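Pyridoxal kinase (Entamoeba histolytica, PDB 4S1H) probably phosphorylates pyridoxal with ATP to give pyridoxal 5'-phosphate, and binds ADP and magnesium. Local coordinates at residues A[57-68]-A[88-99]. Numbering follows the deposited sequence.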
loop_
_atom_site.group_PDB
_atom_site.type_symbol
_atom_site.label_atom_id
_atom_site.label_comp_id
_atom_site.label_asym_id
_atom_site.label_seq_id
_atom_site.Cartn_x
_atom_site.Cartn_y
_atom_site.Cartn_z
ATOM N N LEU A 57 -8.072 14.731 -11.791
ATOM C CA LEU A 57 -7.504 15.931 -11.203
ATOM C C LEU A 57 -8.286 16.441 -9.981
ATOM O O LEU A 57 -7.685 16.802 -8.964
ATOM C CB LEU A 57 -7.457 17.040 -12.236
ATOM C CG LEU A 57 -6.854 18.380 -11.817
ATOM C CD1 LEU A 57 -5.442 18.211 -11.268
ATOM C CD2 LEU A 57 -6.889 19.327 -13.009
ATOM N N ASN A 58 -9.613 16.505 -10.082
ATOM C CA ASN A 58 -10.384 17.079 -8.965
ATOM C C ASN A 58 -10.222 16.272 -7.676
ATOM O O ASN A 58 -10.135 16.832 -6.570
ATOM C CB ASN A 58 -11.852 17.276 -9.342
ATOM C CG ASN A 58 -12.626 15.976 -9.424
ATOM O OD1 ASN A 58 -12.363 15.135 -10.286
ATOM N ND2 ASN A 58 -13.587 15.797 -8.513
ATOM N N ASP A 59 -10.150 14.947 -7.817
ATOM C CA ASP A 59 -9.922 14.068 -6.681
ATOM C C ASP A 59 -8.507 14.232 -6.119
ATOM O O ASP A 59 -8.313 14.261 -4.913
ATOM C CB ASP A 59 -10.207 12.596 -7.052
ATOM C CG ASP A 59 -11.697 12.343 -7.305
ATOM O OD1 ASP A 59 -12.540 12.931 -6.598
ATOM O OD2 ASP A 59 -12.031 11.587 -8.246
ATOM N N PHE A 60 -7.515 14.355 -6.992
ATOM C CA PHE A 60 -6.161 14.593 -6.557
ATOM C C PHE A 60 -6.052 15.907 -5.746
ATOM O O PHE A 60 -5.432 15.947 -4.680
ATOM C CB PHE A 60 -5.265 14.587 -7.812
ATOM C CG PHE A 60 -3.804 14.764 -7.543
ATOM C CD1 PHE A 60 -3.024 13.711 -7.083
ATOM C CD2 PHE A 60 -3.207 15.986 -7.718
ATOM C CE1 PHE A 60 -1.656 13.876 -6.839
ATOM C CE2 PHE A 60 -1.830 16.164 -7.505
ATOM C CZ PHE A 60 -1.061 15.113 -7.058
ATOM N N ILE A 61 -6.641 16.982 -6.264
ATOM C CA ILE A 61 -6.685 18.258 -5.549
ATOM C C ILE A 61 -7.395 18.142 -4.205
ATOM O O ILE A 61 -6.914 18.632 -3.178
ATOM C CB ILE A 61 -7.317 19.365 -6.438
ATOM C CG1 ILE A 61 -6.384 19.670 -7.612
ATOM C CG2 ILE A 61 -7.597 20.617 -5.651
ATOM C CD1 ILE A 61 -7.009 20.552 -8.667
ATOM N N SER A 62 -8.525 17.453 -4.194
ATOM C CA SER A 62 -9.276 17.248 -2.968
ATOM C C SER A 62 -8.430 16.547 -1.911
ATOM O O SER A 62 -8.414 16.936 -0.728
ATOM C CB SER A 62 -10.497 16.387 -3.260
ATOM O OG SER A 62 -11.272 16.229 -2.113
ATOM N N ILE A 63 -7.752 15.492 -2.326
ATOM C CA ILE A 63 -6.805 14.787 -1.447
ATOM C C ILE A 63 -5.672 15.689 -0.931
ATOM O O ILE A 63 -5.430 15.746 0.278
ATOM C CB ILE A 63 -6.213 13.556 -2.150
ATOM C CG1 ILE A 63 -7.306 12.494 -2.280
ATOM C CG2 ILE A 63 -4.983 13.012 -1.424
ATOM C CD1 ILE A 63 -7.020 11.445 -3.321
ATOM N N MET A 64 -5.018 16.427 -1.824
ATOM C CA MET A 64 -3.886 17.241 -1.388
ATOM C C MET A 64 -4.336 18.367 -0.446
ATOM O O MET A 64 -3.688 18.638 0.578
ATOM C CB MET A 64 -3.111 17.784 -2.583
ATOM C CG MET A 64 -2.483 16.695 -3.437
ATOM S SD MET A 64 -1.258 15.690 -2.590
ATOM C CE MET A 64 0.086 16.857 -2.435
ATOM N N ASP A 65 -5.484 18.968 -0.743
ATOM C CA ASP A 65 -6.075 19.991 0.137
ATOM C C ASP A 65 -6.411 19.421 1.512
ATOM O O ASP A 65 -6.168 20.053 2.514
ATOM C CB ASP A 65 -7.354 20.565 -0.459
ATOM C CG ASP A 65 -7.095 21.457 -1.675
ATOM O OD1 ASP A 65 -5.923 21.820 -1.977
ATOM O OD2 ASP A 65 -8.098 21.824 -2.307
ATOM N N SER A 66 -6.957 18.215 1.542
ATOM C CA SER A 66 -7.323 17.567 2.825
ATOM C C SER A 66 -6.086 17.266 3.687
ATOM O O SER A 66 -6.093 17.475 4.902
ATOM C CB SER A 66 -8.068 16.279 2.510
ATOM O OG SER A 66 -8.598 15.683 3.681
ATOM N N LEU A 67 -5.011 16.797 3.052
ATOM C CA LEU A 67 -3.736 16.582 3.764
ATOM C C LEU A 67 -3.231 17.875 4.370
ATOM O O LEU A 67 -2.758 17.874 5.489
ATOM C CB LEU A 67 -2.672 15.988 2.855
ATOM C CG LEU A 67 -2.988 14.586 2.328
ATOM C CD1 LEU A 67 -2.024 14.217 1.211
ATOM C CD2 LEU A 67 -2.954 13.506 3.383
ATOM N N GLU A 68 -3.344 18.974 3.638
ATOM C CA GLU A 68 -2.865 20.275 4.133
ATOM C C GLU A 68 -3.726 20.795 5.280
ATOM O O GLU A 68 -3.200 21.148 6.334
ATOM C CB GLU A 68 -2.818 21.286 2.985
ATOM C CG GLU A 68 -2.085 22.577 3.338
ATOM C CD GLU A 68 -1.948 23.525 2.149
ATOM O OE1 GLU A 68 -1.632 23.062 1.040
ATOM O OE2 GLU A 68 -2.141 24.739 2.323
ATOM N N ASP A 88 -2.152 16.993 -16.494
ATOM C CA ASP A 88 -2.806 17.857 -15.488
ATOM C C ASP A 88 -2.329 17.576 -14.068
ATOM O O ASP A 88 -2.118 18.502 -13.278
ATOM C CB ASP A 88 -4.343 17.838 -15.620
ATOM C CG ASP A 88 -4.959 16.432 -15.545
ATOM O OD1 ASP A 88 -4.231 15.425 -15.383
ATOM O OD2 ASP A 88 -6.207 16.333 -15.692
ATOM N N LEU A 89 -2.139 16.292 -13.761
ATOM C CA LEU A 89 -1.698 15.875 -12.420
ATOM C C LEU A 89 -0.236 16.288 -12.234
ATOM O O LEU A 89 0.177 16.594 -11.122
ATOM C CB LEU A 89 -1.853 14.366 -12.205
ATOM C CG LEU A 89 -3.267 13.776 -12.332
ATOM C CD1 LEU A 89 -3.172 12.257 -12.284
ATOM C CD2 LEU A 89 -4.174 14.330 -11.262
ATOM N N VAL A 90 0.551 16.307 -13.304
ATOM C CA VAL A 90 1.930 16.703 -13.182
ATOM C C VAL A 90 2.025 18.188 -12.841
ATOM O O VAL A 90 2.803 18.562 -11.968
ATOM C CB VAL A 90 2.740 16.395 -14.470
ATOM C CG1 VAL A 90 4.190 16.868 -14.346
ATOM C CG2 VAL A 90 2.708 14.898 -14.780
ATOM N N TYR A 91 1.291 19.023 -13.577
ATOM C CA TYR A 91 1.325 20.469 -13.336
ATOM C C TYR A 91 0.794 20.793 -11.939
ATOM O O TYR A 91 1.370 21.621 -11.254
ATOM C CB TYR A 91 0.604 21.259 -14.425
ATOM C CG TYR A 91 1.364 21.248 -15.743
ATOM C CD1 TYR A 91 2.641 21.749 -15.815
ATOM C CD2 TYR A 91 0.796 20.700 -16.883
ATOM C CE1 TYR A 91 3.354 21.736 -17.009
ATOM C CE2 TYR A 91 1.494 20.686 -18.082
ATOM C CZ TYR A 91 2.768 21.201 -18.122
ATOM O OH TYR A 91 3.508 21.184 -19.285
ATOM N N GLU A 92 -0.243 20.095 -11.494
ATOM C CA GLU A 92 -0.721 20.303 -10.124
ATOM C C GLU A 92 0.311 19.875 -9.077
ATOM O O GLU A 92 0.542 20.596 -8.091
ATOM C CB GLU A 92 -2.010 19.564 -9.896
ATOM C CG GLU A 92 -2.617 19.754 -8.506
ATOM C CD GLU A 92 -2.818 21.199 -8.078
ATOM O OE1 GLU A 92 -2.818 22.151 -8.916
ATOM O OE2 GLU A 92 -2.999 21.378 -6.851
ATOM N N THR A 93 0.980 18.756 -9.327
ATOM C CA THR A 93 2.059 18.312 -8.469
ATOM C C THR A 93 3.159 19.369 -8.388
ATOM O O THR A 93 3.714 19.595 -7.314
ATOM C CB THR A 93 2.617 16.973 -8.933
ATOM O OG1 THR A 93 1.617 15.964 -8.734
ATOM C CG2 THR A 93 3.884 16.600 -8.176
ATOM N N ILE A 94 3.519 19.991 -9.507
ATOM C CA ILE A 94 4.518 21.069 -9.485
ATOM C C ILE A 94 4.105 22.139 -8.476
ATOM O O ILE A 94 4.939 22.582 -7.710
ATOM C CB ILE A 94 4.769 21.671 -10.884
ATOM C CG1 ILE A 94 5.569 20.684 -11.757
ATOM C CG2 ILE A 94 5.515 23.001 -10.809
ATOM C CD1 ILE A 94 5.519 21.008 -13.229
ATOM N N ASN A 95 2.830 22.538 -8.490
ATOM C CA ASN A 95 2.339 23.527 -7.527
ATOM C C ASN A 95 2.541 23.057 -6.104
ATOM O O ASN A 95 2.964 23.839 -5.267
ATOM C CB ASN A 95 0.869 23.839 -7.745
ATOM C CG ASN A 95 0.580 24.485 -9.078
ATOM O OD1 ASN A 95 1.386 25.226 -9.616
ATOM N ND2 ASN A 95 -0.619 24.211 -9.605
ATOM N N ARG A 96 2.231 21.794 -5.847
ATOM C CA ARG A 96 2.326 21.227 -4.485
ATOM C C ARG A 96 3.781 21.103 -4.063
ATOM O O ARG A 96 4.118 21.457 -2.945
ATOM C CB ARG A 96 1.660 19.868 -4.423
ATOM C CG ARG A 96 0.175 19.891 -4.762
ATOM C CD ARG A 96 -0.649 20.748 -3.835
ATOM N NE ARG A 96 -2.038 20.857 -4.317
ATOM C CZ ARG A 96 -3.096 21.102 -3.558
ATOM N NH1 ARG A 96 -2.958 21.267 -2.253
ATOM N NH2 ARG A 96 -4.310 21.181 -4.115
ATOM N N VAL A 97 4.664 20.736 -5.007
ATOM C CA VAL A 97 6.110 20.660 -4.741
ATOM C C VAL A 97 6.709 21.980 -4.328
ATOM O O VAL A 97 7.472 22.055 -3.348
ATOM C CB VAL A 97 6.883 20.161 -5.975
ATOM C CG1 VAL A 97 8.406 20.329 -5.809
ATOM C CG2 VAL A 97 6.538 18.719 -6.253
ATOM N N LYS A 98 6.393 23.019 -5.091
ATOM C CA LYS A 98 6.831 24.356 -4.784
ATOM C C LYS A 98 6.396 24.762 -3.381
ATOM O O LYS A 98 7.201 25.286 -2.629
ATOM C CB LYS A 98 6.321 25.371 -5.812
ATOM C CG LYS A 98 7.086 25.304 -7.124
ATOM C CD LYS A 98 6.849 26.513 -8.015
ATOM C CE LYS A 98 5.493 26.449 -8.694
ATOM N NZ LYS A 98 5.236 27.690 -9.474
ATOM N N ARG A 99 5.133 24.523 -3.048
ATOM C CA ARG A 99 4.614 24.884 -1.722
ATOM C C ARG A 99 5.343 24.100 -0.628
ATOM O O ARG A 99 5.737 24.685 0.376
ATOM C CB ARG A 99 3.107 24.650 -1.657
ATOM C CG ARG A 99 2.445 24.987 -0.319
ATOM C CD ARG A 99 0.944 24.720 -0.386
ATOM N NE ARG A 99 0.257 25.674 -1.272
ATOM C CZ ARG A 99 -0.961 25.512 -1.807
ATOM N NH1 ARG A 99 -1.690 24.418 -1.583
ATOM N NH2 ARG A 99 -1.459 26.465 -2.593
HETATM O O HOH W 1 -7.729 14.313 -14.667
HETATM O O HOH W 2 -0.482 21.150 -0.664
#
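Helices 57-68 and 88-99 run side by side in the same direction, their axes 10.2 Å apart at closest approach and inclined by only 20°, with Leu57, Ile61 and Met64 set against Leu89, Glu92 and Arg96. At the N-terminal end CD2 of Leu89 lies against both Leu57 and Phe60, 3.6 Å from Phe60 CB. A water joins Leu57 N to Asp88 OD2 there, while Asp88 OD1 bonds to Ser86 OG. The Phe60 ring, carried across by a CG anti to the backbone N (chi1 -178°), meets Glu92 CG at its edge; its CZ comes 3.3 Å from Thr93 OG1, whose hydroxyl is bonded to Leu89 O. Within helix 57-68, Met64 CG sits over one face of the same ring, offset toward the rim. Both helices belong to the alpha/beta core of the ribokinase-like fold; strand 78-81 of the central sheet connects helix 57-69 to helix 87-100, and both pack on the same side of that sheet: Phe60 reaches Val36 of strand 33-41, Thr93 reaches Thr81 of strand 78-81. Helix 57-69 also faces the second subunit, Ser62 OG bonding to Gly52 N of that chain. Further along, Arg96 crosses to helix 57-68 as the knob among Ile61, Met64, Asp65 and Glu68. Met64 CB lies over the centre of its guanidinium, 3.4 Å above the plane, and Arg96 NH1 and Arg96 NH2 both grip Asp65 OD1, in the guanidinium plane, Arg96 NH2 at 2.8 Å. Glu92, one turn earlier, reaches it from its own helix, Arg96 NE bonding to Glu92 OE2 at 2.8 Å; two carboxylates thus fix the group's rotation and probably stabilise its charge. Water bridges Arg96 NH1 to Glu68 OE1, and the syn lone pair of that oxygen takes Arg99 NH1 at 3.0 Å, the oxygen standing 30° out of the Arg99 guanidinium plane.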